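Local coordinates for Lmo0181 protein (Listeria monocytogenes serovar 1/2a, PDB 5F7V) that binds the cyclic glucose tetrasaccharide cycloalternan and probably presents it to an ABC transporter at the cell membrane, at residues Q331-A336 against E343-S348; A246-G251 against D256-A261; D70-N75 against G86-L91. All coordinates share one frame; numbering follows the deposited sequence.

Overall arrangement
Three small, largely apolar contacts show how a solute-binding protein packs its framework at different distances from its sugar. Contacts 2 and 3 are buried, and both use strands of the same large mixed sheet, on opposite sides of the chain's centre and with centres 31 Å apart. Each pairs a phenylalanine with a leucine, and each strand carries a pocket residue near its end, in van der Waals contact with glucose in contact 2 and hydrogen-bonded to it in contact 3. Contact 1 joins two helices instead and is only partly buried, and an exposed glutamate edges its aromatic and aliphatic packing. Helix 255-258, part of contact 2, also packs on contact 1 through F255.

Contact 1 of 3, residues Q331-A336 against E343-S348; sequences QPYLDA and EAVFES
Y333 and L334, neighbours on helix 327-335, divide between them the side chains that helix 343-347 offers. The tyrosine reaches further. From CB its CG stands opposite the backbone N (chi1 -171°), which swings the ring across toward V345 and F346. The first ring atom to touch is CD1, 4.0 Å from F346 CE2. Y333 CD1 approaches F346 at the edge of that ring and close to its plane, while CE1, one atom further out, is 4.2 Å from the same F346 CE2. At the tip, Y333 OH lies 4.1 Å from V345 CG2, a methyl group that sits beside the edge of the tyrosine ring, the two side chains crossing at about a right angle. In this bacterial solute-binding fold a loop joins the two helices, and the axes of the two short segments, inclined at 120°, pass 10.7 Å apart at their closest, a gap spanned by side chains. L334 fills the more exposed part of it. Its CD2 methyl is 3.6 Å from F346 CE2, so this one phenylalanine carbon meets both residues of the first helix. L334 CD2 also rests against the carboxylate of E343, with 3.7 Å to E343 CD. A bend in the glutamate chain (chi2 -73°) brings the carboxylate beside the L334 methyl. Around the pair, R342 makes a cation-pi contact with Y333, and L321 of strand 321-322 packs on Y333, V345 and F346 alike. The second helix is tied to the sheet by V345 O, which accepts from N129 ND2, and by the hydrogen bond of S348 O with T278 OG1. Within 343-348, A344 O is gripped from opposite faces of its plane, by S348 N and by S348 OG, the latter at 2.8 Å.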
ATOM      1  N   GLN A 331      15.170 -15.579  -0.116  1.00 13.38           N
ATOM      2  CA  GLN A 331      15.582 -16.199   1.143  1.00 13.22           C
ATOM      3  C   GLN A 331      16.116 -15.229   2.192  1.00 11.91           C
ATOM      4  O   GLN A 331      15.710 -15.382   3.347  1.00 11.22           O
ATOM      5  CB  GLN A 331      16.599 -17.310   0.888  1.00 14.63           C
ATOM      6  CG  GLN A 331      16.836 -18.228   2.089  1.00 15.56           C
ATOM      7  CD  GLN A 331      15.555 -18.881   2.594  1.00 16.10           C
ATOM      8  OE1 GLN A 331      14.772 -19.414   1.820  1.00 18.11           O
ATOM      9  NE2 GLN A 331      15.322 -18.834   3.895  1.00 16.44           N
ATOM     10  N   PRO A 332      16.985 -14.257   1.851  1.00 11.12           N
ATOM     11  CA  PRO A 332      17.455 -13.349   2.905  1.00 10.55           C
ATOM     12  C   PRO A 332      16.305 -12.583   3.560  1.00  9.76           C
ATOM     13  O   PRO A 332      16.402 -12.247   4.744  1.00  9.48           O
ATOM     14  CB  PRO A 332      18.462 -12.442   2.173  1.00 10.58           C
ATOM     15  CG  PRO A 332      18.938 -13.254   1.018  1.00 11.31           C
ATOM     16  CD  PRO A 332      17.717 -14.027   0.584  1.00 11.46           C
ATOM     17  N   TYR A 333      15.219 -12.302   2.842  1.00  9.39           N
ATOM     18  CA  TYR A 333      14.055 -11.660   3.464  1.00  9.01           C
ATOM     19  C   TYR A 333      13.383 -12.539   4.490  1.00  9.34           C
ATOM     20  O   TYR A 333      12.914 -12.050   5.517  1.00  8.93           O
ATOM     21  CB  TYR A 333      13.055 -11.254   2.376  1.00  8.67           C
ATOM     22  CG  TYR A 333      11.920 -10.394   2.849  1.00  7.98           C
ATOM     23  CD1 TYR A 333      10.772 -10.934   3.414  1.00  7.62           C
ATOM     24  CD2 TYR A 333      11.981  -9.010   2.753  1.00  7.65           C
ATOM     25  CE1 TYR A 333       9.733 -10.136   3.836  1.00  7.16           C
ATOM     26  CE2 TYR A 333      10.951  -8.193   3.188  1.00  7.36           C
ATOM     27  CZ  TYR A 333       9.826  -8.759   3.726  1.00  7.04           C
ATOM     28  OH  TYR A 333       8.790  -7.986   4.159  1.00  6.73           O
ATOM     29  N   LEU A 334      13.304 -13.825   4.212  1.00 10.37           N
ATOM     30  CA  LEU A 334      12.720 -14.777   5.171  1.00 11.07           C
ATOM     31  C   LEU A 334      13.634 -14.938   6.397  1.00 11.46           C
ATOM     32  O   LEU A 334      13.137 -15.161   7.512  1.00 12.47           O
ATOM     33  CB  LEU A 334      12.513 -16.140   4.510  1.00 11.99           C
ATOM     34  CG  LEU A 334      11.338 -16.244   3.551  1.00 12.38           C
ATOM     35  CD1 LEU A 334      11.452 -17.574   2.829  1.00 13.47           C
ATOM     36  CD2 LEU A 334      10.041 -16.078   4.348  1.00 12.19           C
ATOM     37  N   ASP A 335      14.942 -14.777   6.221  1.00 11.60           N
ATOM     38  CA  ASP A 335      15.883 -14.998   7.307  1.00 12.13           C
ATOM     39  C   ASP A 335      16.169 -13.750   8.121  1.00 11.00           C
ATOM     40  O   ASP A 335      16.746 -13.815   9.214  1.00 11.06           O
ATOM     41  CB  ASP A 335      17.201 -15.547   6.741  1.00 13.67           C
ATOM     42  CG  ASP A 335      17.067 -16.966   6.177  1.00 15.66           C
ATOM     43  OD1 ASP A 335      16.096 -17.672   6.519  1.00 18.56           O
ATOM     44  OD2 ASP A 335      17.932 -17.393   5.402  1.00 17.47           O
ATOM     45  N   ALA A 336      15.773 -12.606   7.592  1.00  9.99           N
ATOM     46  CA  ALA A 336      16.010 -11.333   8.255  1.00  9.51           C
ATOM     47  C   ALA A 336      15.065 -11.123   9.433  1.00  9.07           C
ATOM     48  O   ALA A 336      13.935 -11.615   9.483  1.00  8.68           O
ATOM     49  CB  ALA A 336      15.815 -10.207   7.243  1.00  9.45           C
ATOM     50  N   GLU A 343       7.209 -15.231   7.529  1.00  7.87           N
ATOM     51  CA  GLU A 343       6.256 -16.064   6.783  1.00  8.63           C
ATOM     52  C   GLU A 343       4.856 -15.483   6.785  1.00  7.60           C
ATOM     53  O   GLU A 343       4.129 -15.750   5.828  1.00  7.41           O
ATOM     54  CB  GLU A 343       6.261 -17.532   7.214  1.00 10.58           C
ATOM     55  CG  GLU A 343       7.460 -18.329   6.781  1.00 12.79           C
ATOM     56  CD  GLU A 343       7.585 -18.711   5.304  1.00 14.61           C
ATOM     57  OE1 GLU A 343       6.797 -18.265   4.424  1.00 17.30           O
ATOM     58  OE2 GLU A 343       8.537 -19.500   5.045  1.00 18.18           O
ATOM     59  N   ALA A 344       4.474 -14.683   7.778  1.00  6.80           N
ATOM     60  CA  ALA A 344       3.147 -14.069   7.747  1.00  6.28           C
ATOM     61  C   ALA A 344       2.940 -13.222   6.505  1.00  5.88           C
ATOM     62  O   ALA A 344       1.815 -13.114   6.014  1.00  5.76           O
ATOM     63  CB  ALA A 344       2.900 -13.197   8.973  1.00  6.01           C
ATOM     64  N   VAL A 345       3.992 -12.601   5.972  1.00  5.71           N
ATOM     65  CA  VAL A 345       3.873 -11.772   4.780  1.00  5.59           C
ATOM     66  C   VAL A 345       3.419 -12.635   3.604  1.00  5.98           C
ATOM     67  O   VAL A 345       2.542 -12.239   2.837  1.00  5.99           O
ATOM     68  CB  VAL A 345       5.234 -11.085   4.498  1.00  5.55           C
ATOM     69  CG1 VAL A 345       5.176 -10.316   3.187  1.00  5.65           C
ATOM     70  CG2 VAL A 345       5.696 -10.172   5.636  1.00  5.33           C
ATOM     71  N   PHE A 346       4.041 -13.799   3.454  1.00  6.48           N
ATOM     72  CA  PHE A 346       3.697 -14.686   2.343  1.00  7.17           C
ATOM     73  C   PHE A 346       2.411 -15.445   2.613  1.00  7.42           C
ATOM     74  O   PHE A 346       1.628 -15.642   1.684  1.00  7.91           O
ATOM     75  CB  PHE A 346       4.896 -15.604   2.044  1.00  7.80           C
ATOM     76  CG  PHE A 346       6.094 -14.807   1.683  1.00  7.80           C
ATOM     77  CD1 PHE A 346       6.239 -14.300   0.414  1.00  8.19           C
ATOM     78  CD2 PHE A 346       7.025 -14.501   2.657  1.00  7.61           C
ATOM     79  CE1 PHE A 346       7.351 -13.505   0.121  1.00  8.18           C
ATOM     80  CE2 PHE A 346       8.119 -13.700   2.380  1.00  7.62           C
ATOM     81  CZ  PHE A 346       8.278 -13.227   1.103  1.00  7.85           C
ATOM     82  N   GLU A 347       2.171 -15.856   3.857  1.00  7.36           N
ATOM     83  CA  GLU A 347       0.894 -16.534   4.171  1.00  7.72           C
ATOM     84  C   GLU A 347      -0.283 -15.627   3.823  1.00  7.10           C
ATOM     85  O   GLU A 347      -1.320 -16.107   3.345  1.00  7.42           O
ATOM     86  CB  GLU A 347       0.839 -16.859   5.655  1.00  8.03           C
ATOM     87  CG  GLU A 347       1.766 -17.980   6.058  1.00  9.11           C
ATOM     88  CD  GLU A 347       2.066 -18.010   7.551  1.00  9.64           C
ATOM     89  OE1 GLU A 347       1.590 -17.135   8.308  1.00  9.97           O
ATOM     90  OE2 GLU A 347       2.783 -18.962   7.936  1.00 11.83           O
ATOM     91  N   SER A 348      -0.130 -14.315   4.016  1.00  6.31           N
ATOM     92  CA  SER A 348      -1.211 -13.364   3.759  1.00  6.03           C
ATOM     93  C   SER A 348      -1.634 -13.352   2.298  1.00  6.41           C
ATOM     94  O   SER A 348      -2.792 -13.043   2.030  1.00  6.41           O
ATOM     95  CB  SER A 348      -0.787 -11.972   4.212  1.00  5.55           C
ATOM     96  OG  SER A 348      -0.591 -11.840   5.607  1.00  5.31           O
TER

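Contact 2 of 3, residues A246-G251 against D256-A261; sequences AMLHTG and DMFQDA. With GLC (alpha-D-glucopyranose), chain B.
T250 splits its short side chain between hydrocarbon and sugar. Its methyl CG2 comes to the edge of the F258 ring, 4.4 Å from CE2, whereas its OG1 approaches the glucose of chain B, 3.7 Å from C1. The first torsion makes the split possible: OG1 lies opposite the backbone N (chi1 -163°), and CG2 is left between N and the carbonyl carbon. Two residues earlier on the same side of the strand, L248 sends CD2 to within 3.8 Å of F258 CZ, the leucine and phenylalanine side chains meeting at about a right angle. The strand belongs to the mixed sheet of the periplasmic-binding-protein fold, where L248 and T250 share backbone hydrogen bonds with I133 and V131 of strand 119-135, respectively. F258, carried by a short, weakly bonded helix, opens a type I turn closed by A261 N to F258 O, 3.0 Å. Around its ring F240 meets it with planes at about 45°, and I133 and M241 pack on it. E237, another neighbour of F258, hydrogen-bonds the glucose through OE1, as does W253 through NE1 from the link joining strand and helix.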
ATOM      1  N   ALA A 246      -0.201  -1.183  21.021  1.00  3.99           N
ATOM      2  CA  ALA A 246       0.156  -2.595  21.083  1.00  3.96           C
ATOM      3  C   ALA A 246       0.060  -3.315  19.749  1.00  3.82           C
ATOM      4  O   ALA A 246       0.891  -4.184  19.482  1.00  3.86           O
ATOM      5  CB  ALA A 246      -0.711  -3.304  22.114  1.00  3.97           C
ATOM      6  N   MET A 247      -0.911  -2.961  18.905  1.00  3.69           N
ATOM      7  CA  MET A 247      -1.146  -3.627  17.597  1.00  3.57           C
ATOM      8  C   MET A 247      -1.364  -2.530  16.566  1.00  3.52           C
ATOM      9  O   MET A 247      -2.223  -1.680  16.738  1.00  3.54           O
ATOM     10  CB  MET A 247      -2.369  -4.548  17.603  1.00  3.49           C
ATOM     11  CG  MET A 247      -2.198  -5.791  18.428  1.00  3.55           C
ATOM     12  SD  MET A 247      -3.680  -6.789  18.510  1.00  3.59           S
ATOM     13  CE  MET A 247      -4.670  -5.955  19.766  1.00  3.69           C
ATOM     14  N   LEU A 248      -0.581  -2.557  15.493  1.00  3.52           N
ATOM     15  CA  LEU A 248      -0.666  -1.553  14.439  1.00  3.50           C
ATOM     16  C   LEU A 248      -0.911  -2.266  13.110  1.00  3.41           C
ATOM     17  O   LEU A 248      -0.084  -3.087  12.699  1.00  3.45           O
ATOM     18  CB  LEU A 248       0.617  -0.745  14.384  1.00  3.65           C
ATOM     19  CG  LEU A 248       0.701   0.309  13.293  1.00  3.68           C
ATOM     20  CD1 LEU A 248      -0.312   1.402  13.504  1.00  3.67           C
ATOM     21  CD2 LEU A 248       2.107   0.876  13.290  1.00  3.86           C
ATOM     22  N   HIS A 249      -1.992  -1.905  12.422  1.00  3.33           N
ATOM     23  CA  HIS A 249      -2.278  -2.503  11.096  1.00  3.27           C
ATOM     24  C   HIS A 249      -1.658  -1.608  10.032  1.00  3.33           C
ATOM     25  O   HIS A 249      -2.144  -0.512   9.761  1.00  3.34           O
ATOM     26  CB  HIS A 249      -3.800  -2.591  10.896  1.00  3.19           C
ATOM     27  CG  HIS A 249      -4.439  -3.538  11.845  1.00  3.16           C
ATOM     28  ND1 HIS A 249      -4.907  -4.762  11.456  1.00  3.20           N
ATOM     29  CD2 HIS A 249      -4.667  -3.452  13.172  1.00  3.23           C
ATOM     30  CE1 HIS A 249      -5.412  -5.395  12.496  1.00  3.22           C
ATOM     31  NE2 HIS A 249      -5.269  -4.625  13.556  1.00  3.27           N
ATOM     32  N   THR A 250      -0.550  -2.072   9.476  1.00  3.39           N
ATOM     33  CA  THR A 250       0.186  -1.234   8.531  1.00  3.49           C
ATOM     34  C   THR A 250       1.024  -2.093   7.625  1.00  3.55           C
ATOM     35  O   THR A 250       1.085  -3.320   7.748  1.00  3.53           O
ATOM     36  CB  THR A 250       1.006  -0.163   9.278  1.00  3.61           C
ATOM     37  OG1 THR A 250       1.373   0.854   8.353  1.00  3.71           O
ATOM     38  CG2 THR A 250       2.206  -0.763   9.950  1.00  3.71           C
ATOM     39  N   GLY A 251       1.643  -1.430   6.660  1.00  3.65           N
ATOM     40  CA  GLY A 251       2.348  -2.182   5.639  1.00  3.74           C
ATOM     41  C   GLY A 251       3.755  -2.606   5.970  1.00  3.90           C
ATOM     42  O   GLY A 251       4.455  -2.055   6.816  1.00  3.98           O
ATOM     43  N   ASP A 256      11.501  -1.247   7.668  1.00  7.70           N
ATOM     44  CA  ASP A 256      12.772  -0.537   7.822  1.00  9.16           C
ATOM     45  C   ASP A 256      12.693   0.493   8.964  1.00  8.88           C
ATOM     46  O   ASP A 256      13.601   0.511   9.796  1.00  8.92           O
ATOM     47  CB  ASP A 256      13.195   0.144   6.512  1.00 10.93           C
ATOM     48  CG  ASP A 256      14.529   0.842   6.630  1.00 13.58           C
ATOM     49  OD1 ASP A 256      15.541   0.127   6.606  1.00 16.49           O
ATOM     50  OD2 ASP A 256      14.561   2.089   6.803  1.00 16.33           O
ATOM     51  N   MET A 257      11.639   1.309   9.022  0.70  8.74           N
ATOM     52  CA  MET A 257      11.452   2.287  10.103  0.70  9.11           C
ATOM     53  C   MET A 257      11.578   1.631  11.471  0.70  8.55           C
ATOM     54  O   MET A 257      12.207   2.164  12.394  0.70  8.95           O
ATOM     55  CB  MET A 257      10.050   2.913   9.980  0.70  9.84           C
ATOM     56  CG  MET A 257       9.665   3.988  10.976  0.70 10.89           C
ATOM     57  SD  MET A 257       8.129   4.744  10.437  0.70 12.58           S
ATOM     58  CE  MET A 257       8.633   5.771   9.064  0.70 12.55           C
ATOM     59  N   PHE A 258      10.973   0.456  11.591  1.00  7.71           N
ATOM     60  CA  PHE A 258      10.797  -0.191  12.877  1.00  7.34           C
ATOM     61  C   PHE A 258      12.003  -1.017  13.282  1.00  7.29           C
ATOM     62  O   PHE A 258      12.009  -1.547  14.381  1.00  7.17           O
ATOM     63  CB  PHE A 258       9.522  -1.032  12.900  1.00  6.84           C
ATOM     64  CG  PHE A 258       8.235  -0.240  12.785  1.00  6.55           C
ATOM     65  CD1 PHE A 258       8.130   1.124  13.066  1.00  6.74           C
ATOM     66  CD2 PHE A 258       7.105  -0.883  12.383  1.00  6.33           C
ATOM     67  CE1 PHE A 258       6.931   1.805  12.955  1.00  6.67           C
ATOM     68  CE2 PHE A 258       5.888  -0.206  12.245  1.00  6.17           C
ATOM     69  CZ  PHE A 258       5.799   1.141  12.533  1.00  6.20           C
ATOM     70  N   GLN A 259      13.049  -1.113  12.463  1.00  7.46           N
ATOM     71  CA  GLN A 259      14.222  -1.901  12.861  1.00  7.74           C
ATOM     72  C   GLN A 259      14.778  -1.416  14.183  1.00  8.28           C
ATOM     73  O   GLN A 259      15.271  -2.224  14.961  1.00  8.42           O
ATOM     74  CB  GLN A 259      15.344  -1.878  11.810  1.00  7.96           C
ATOM     75  CG  GLN A 259      14.940  -2.496  10.466  1.00  7.74           C
ATOM     76  CD  GLN A 259      14.653  -3.982  10.589  1.00  7.62           C
ATOM     77  OE1 GLN A 259      15.553  -4.755  10.853  1.00  7.96           O
ATOM     78  NE2 GLN A 259      13.402  -4.378  10.468  1.00  7.21           N
ATOM     79  N   ASP A 260      14.731  -0.119  14.457  1.00  9.03           N
ATOM     80  CA  ASP A 260      15.287   0.393  15.712  1.00  9.97           C
ATOM     81  C   ASP A 260      14.189   0.801  16.680  1.00  9.81           C
ATOM     82  O   ASP A 260      14.426   1.593  17.602  1.00 10.45           O
ATOM     83  CB  ASP A 260      16.310   1.510  15.498  1.00 11.20           C
ATOM     84  CG  ASP A 260      15.746   2.716  14.816  1.00 12.01           C
ATOM     85  OD1 ASP A 260      14.540   2.766  14.505  1.00 13.26           O
ATOM     86  OD2 ASP A 260      16.535   3.666  14.536  1.00 13.51           O
ATOM     87  N   ALA A 261      13.022   0.184  16.560  1.00  9.32           N
ATOM     88  CA  ALA A 261      12.005   0.357  17.595  1.00  9.06           C
ATOM     89  C   ALA A 261      12.595  -0.094  18.916  1.00  9.41           C
ATOM     90  O   ALA A 261      13.260  -1.140  18.940  1.00  9.30           O
ATOM     91  CB  ALA A 261      10.760  -0.478  17.310  1.00  8.85           C
TER
HETATM   92  C1  GLC B   2       0.081   3.530   6.180  1.00  3.33           C
HETATM   93  C2  GLC B   2      -0.168   4.208   7.515  1.00  3.64           C
HETATM   94  C3  GLC B   2       0.220   5.665   7.501  1.00  3.99           C
HETATM   95  C4  GLC B   2       1.611   5.865   6.926  1.00  4.06           C
HETATM   96  C5  GLC B   2       1.725   5.199   5.571  1.00  3.76           C
HETATM   97  C6  GLC B   2       3.185   5.243   5.152  1.00  3.49           C
HETATM   98  O2  GLC B   2      -1.528   4.046   7.936  1.00  3.81           O
HETATM   99  O3  GLC B   2       0.071   6.322   8.749  1.00  4.64           O
HETATM  100  O4  GLC B   2       1.938   7.248   6.862  1.00  5.61           O
HETATM  101  O5  GLC B   2       1.412   3.813   5.695  1.00  3.34           O
HETATM  102  O6  GLC B   2       3.424   4.641   3.875  1.00  3.23           O

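Contact 3 of 3, residues D70-N75 against G86-L91; sequences DAFELN and GVLADL. With GLC (alpha-D-glucopyranose), chain C.
L88 is wedged against two side chains of strand 71-75, F72 and L74: its CD2 methyl meets F72, while CD1 makes the nearest approach to L74. CD2 presses on the end of the F72 ring, 3.4 Å from CZ, a close fit for two apolar carbons. CE1 of F72 is almost as near to L88 CD2, at 3.5 Å, with the side chains crossing at a slant. L88 and L74 reach toward each other tip to tip, CD1 to CD1 at 4.0 Å. F72 reaches this spot because its CG sits between the backbone N and the carbonyl carbon (chi1 50°), a turn that brings the ring end to the loop. There the carbonyl oxygen of V87 lies near the ring plane, 4.4 Å from F72 CZ.

In the next shell Y55 and L59 of helix 52-64 pack on F72, and Y121 packs on L88. The segments bracket helix 76-85: the strand runs into it at N75, and a Schellman motif at G86, with positive phi, ends it and turns the chain back toward the strand. Strand 71-75 lies between strand 13-19, parallel to it, and strand 278-287, antiparallel, an order consistent with the type II periplasmic-binding-protein fold. The start of the helix also contributes to the glycan pocket. N75, in the N-cap position, donates from ND2 to O4 of the glucose of chain C, 2.9 Å away with an N-H...O angle of 145°. Its side chain caps a backbone N of the helix, and OD1 is also hydrogen-bonded with T78 OG1, holds that would limit the amide's rotation with ND2 turned to the ligand. E77, N283 and E320 also bond this glucose.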
ATOM      1  N   ASP A  70      10.369  11.897 -17.149  1.00  8.66           N
ATOM      2  CA  ASP A  70      10.481  10.847 -18.145  1.00  8.26           C
ATOM      3  C   ASP A  70       9.957   9.519 -17.640  1.00  7.59           C
ATOM      4  O   ASP A  70       9.324   8.800 -18.399  1.00  7.47           O
ATOM      5  CB  ASP A  70      11.919  10.670 -18.590  1.00  8.56           C
ATOM      6  CG  ASP A  70      12.504  11.909 -19.202  1.00  9.21           C
ATOM      7  OD1 ASP A  70      11.995  12.347 -20.255  1.00  9.80           O
ATOM      8  OD2 ASP A  70      13.449  12.446 -18.607  1.00  9.69           O
ATOM      9  N   ALA A  71      10.240   9.213 -16.381  1.00  7.46           N
ATOM     10  CA  ALA A  71       9.780   7.988 -15.761  1.00  7.11           C
ATOM     11  C   ALA A  71       9.150   8.395 -14.435  1.00  7.09           C
ATOM     12  O   ALA A  71       9.647   9.306 -13.777  1.00  7.44           O
ATOM     13  CB  ALA A  71      10.931   7.037 -15.547  1.00  7.16           C
ATOM     14  N   PHE A  72       8.090   7.714 -14.008  1.00  6.79           N
ATOM     15  CA  PHE A  72       7.494   8.035 -12.725  1.00  6.82           C
ATOM     16  C   PHE A  72       6.780   6.842 -12.137  1.00  6.50           C
ATOM     17  O   PHE A  72       6.258   5.992 -12.844  1.00  6.28           O
ATOM     18  CB  PHE A  72       6.562   9.258 -12.817  1.00  7.08           C
ATOM     19  CG  PHE A  72       5.547   9.225 -13.914  1.00  7.04           C
ATOM     20  CD1 PHE A  72       4.315   8.665 -13.735  1.00  6.96           C
ATOM     21  CD2 PHE A  72       5.848   9.782 -15.156  1.00  7.39           C
ATOM     22  CE1 PHE A  72       3.377   8.675 -14.757  1.00  7.18           C
ATOM     23  CE2 PHE A  72       4.900   9.796 -16.179  1.00  7.57           C
ATOM     24  CZ  PHE A  72       3.647   9.250 -15.963  1.00  7.51           C
ATOM     25  N   GLU A  73       6.772   6.837 -10.819  1.00  6.59           N
ATOM     26  CA  GLU A  73       6.168   5.767 -10.036  1.00  6.38           C
ATOM     27  C   GLU A  73       4.657   5.934  -9.974  1.00  6.22           C
ATOM     28  O   GLU A  73       4.134   7.040  -9.851  1.00  6.44           O
ATOM     29  CB  GLU A  73       6.750   5.782  -8.638  1.00  6.70           C
ATOM     30  CG  GLU A  73       6.695   4.442  -7.969  1.00  6.62           C
ATOM     31  CD  GLU A  73       7.407   4.406  -6.653  1.00  7.10           C
ATOM     32  OE1 GLU A  73       7.502   5.452  -5.976  1.00  7.49           O
ATOM     33  OE2 GLU A  73       7.858   3.305  -6.253  1.00  7.25           O
ATOM     34  N   LEU A  74       3.960   4.808 -10.021  1.00  5.98           N
ATOM     35  CA  LEU A  74       2.488   4.746  -9.831  1.00  5.89           C
ATOM     36  C   LEU A  74       2.209   3.571  -8.957  1.00  5.79           C
ATOM     37  O   LEU A  74       2.929   2.609  -8.956  1.00  5.80           O
ATOM     38  CB  LEU A  74       1.719   4.559 -11.132  1.00  5.87           C
ATOM     39  CG  LEU A  74       1.833   5.745 -12.084  1.00  6.18           C
ATOM     40  CD1 LEU A  74       1.228   5.361 -13.428  1.00  6.39           C
ATOM     41  CD2 LEU A  74       1.207   7.003 -11.563  1.00  6.55           C
ATOM     42  N   ASN A  75       1.154   3.712  -8.164  1.00  5.79           N
ATOM     43  CA  ASN A  75       0.626   2.590  -7.396  1.00  5.74           C
ATOM     44  C   ASN A  75      -0.504   1.914  -8.163  1.00  5.68           C
ATOM     45  O   ASN A  75      -1.045   2.426  -9.139  1.00  5.73           O
ATOM     46  CB  ASN A  75       0.274   3.007  -5.952  1.00  5.90           C
ATOM     47  CG  ASN A  75      -0.819   4.030  -5.857  1.00  6.02           C
ATOM     48  OD1 ASN A  75      -1.312   4.510  -6.842  1.00  6.01           O
ATOM     49  ND2 ASN A  75      -1.139   4.376  -4.640  1.00  6.27           N
ATOM     50  N   GLY A  86      -4.261   8.798 -20.873  1.00 14.74           N
ATOM     51  CA  GLY A  86      -3.360   8.743 -22.017  1.00 14.35           C
ATOM     52  C   GLY A  86      -1.977   9.333 -21.807  1.00 13.77           C
ATOM     53  O   GLY A  86      -1.284   9.634 -22.785  1.00 14.74           O
ATOM     54  N   VAL A  87      -1.524   9.469 -20.562  1.00 12.75           N
ATOM     55  CA  VAL A  87      -0.233  10.114 -20.314  1.00 12.62           C
ATOM     56  C   VAL A  87       0.937   9.125 -20.233  1.00 11.04           C
ATOM     57  O   VAL A  87       2.099   9.525 -20.048  1.00 11.07           O
ATOM     58  CB  VAL A  87      -0.269  10.978 -19.036  1.00 13.65           C
ATOM     59  CG1 VAL A  87      -1.263  12.128 -19.184  1.00 15.55           C
ATOM     60  CG2 VAL A  87      -0.506  10.144 -17.776  1.00 13.02           C
ATOM     61  N   LEU A  88       0.644   7.828 -20.377  1.00  9.76           N
ATOM     62  CA  LEU A  88       1.673   6.785 -20.292  1.00  8.67           C
ATOM     63  C   LEU A  88       1.988   6.229 -21.677  1.00  8.43           C
ATOM     64  O   LEU A  88       1.072   5.950 -22.471  1.00  9.05           O
ATOM     65  CB  LEU A  88       1.206   5.637 -19.394  1.00  8.19           C
ATOM     66  CG  LEU A  88       0.776   5.984 -17.967  1.00  8.85           C
ATOM     67  CD1 LEU A  88       0.184   4.779 -17.235  1.00  8.70           C
ATOM     68  CD2 LEU A  88       1.938   6.634 -17.264  1.00  9.29           C
ATOM     69  N   ALA A  89       3.277   5.990 -21.918  1.00  8.05           N
ATOM     70  CA  ALA A  89       3.682   5.324 -23.145  1.00  8.10           C
ATOM     71  C   ALA A  89       3.298   3.835 -23.098  1.00  7.59           C
ATOM     72  O   ALA A  89       3.538   3.145 -22.120  1.00  7.09           O
ATOM     73  CB  ALA A  89       5.178   5.454 -23.364  1.00  8.25           C
ATOM     74  N   ASP A  90       2.733   3.336 -24.192  1.00  8.32           N
ATOM     75  CA  ASP A  90       2.543   1.898 -24.370  1.00  8.50           C
ATOM     76  C   ASP A  90       3.917   1.237 -24.416  1.00  8.25           C
ATOM     77  O   ASP A  90       4.764   1.620 -25.222  1.00  9.22           O
ATOM     78  CB  ASP A  90       1.797   1.719 -25.706  1.00  9.97           C
ATOM     79  CG  ASP A  90       1.562   0.288 -26.093  1.00 10.91           C
ATOM     80  OD1 ASP A  90       1.864  -0.648 -25.335  1.00 10.45           O
ATOM     81  OD2 ASP A  90       1.014   0.132 -27.219  1.00 13.24           O
ATOM     82  N   LEU A  91       4.152   0.270 -23.548  1.00  7.82           N
ATOM     83  CA  LEU A  91       5.470  -0.355 -23.480  1.00  7.74           C
ATOM     84  C   LEU A  91       5.571  -1.639 -24.287  1.00  8.74           C
ATOM     85  O   LEU A  91       6.609  -2.291 -24.221  1.00  8.99           O
ATOM     86  CB  LEU A  91       5.804  -0.611 -22.014  1.00  7.13           C
ATOM     87  CG  LEU A  91       5.927   0.629 -21.118  1.00  6.59           C
ATOM     88  CD1 LEU A  91       6.402   0.235 -19.727  1.00  6.63           C
ATOM     89  CD2 LEU A  91       6.773   1.762 -21.667  1.00  6.81           C
TER
HETATM   90  C1  GLC C   4       2.443   1.749   0.058  1.00  2.56           C
HETATM   91  C2  GLC C   4       2.670   1.017  -1.245  1.00  2.43           C
HETATM   92  C3  GLC C   4       1.732   1.547  -2.314  1.00  2.38           C
HETATM   93  C4  GLC C   4       0.292   1.541  -1.816  1.00  2.28           C
HETATM   94  C5  GLC C   4       0.183   2.326  -0.514  1.00  2.35           C
HETATM   95  C6  GLC C   4      -1.206   2.257   0.106  1.00  2.35           C
HETATM   96  O2  GLC C   4       4.040   1.179  -1.630  1.00  2.46           O
HETATM   97  O3  GLC C   4       1.842   0.689  -3.446  1.00  2.35           O
HETATM   98  O4  GLC C   4      -0.508   2.219  -2.790  1.00  2.40           O
HETATM   99  O5  GLC C   4       1.078   1.739   0.457  1.00  2.36           O
HETATM  100  O6  GLC C   4      -1.052   2.887   1.398  1.00  2.41           O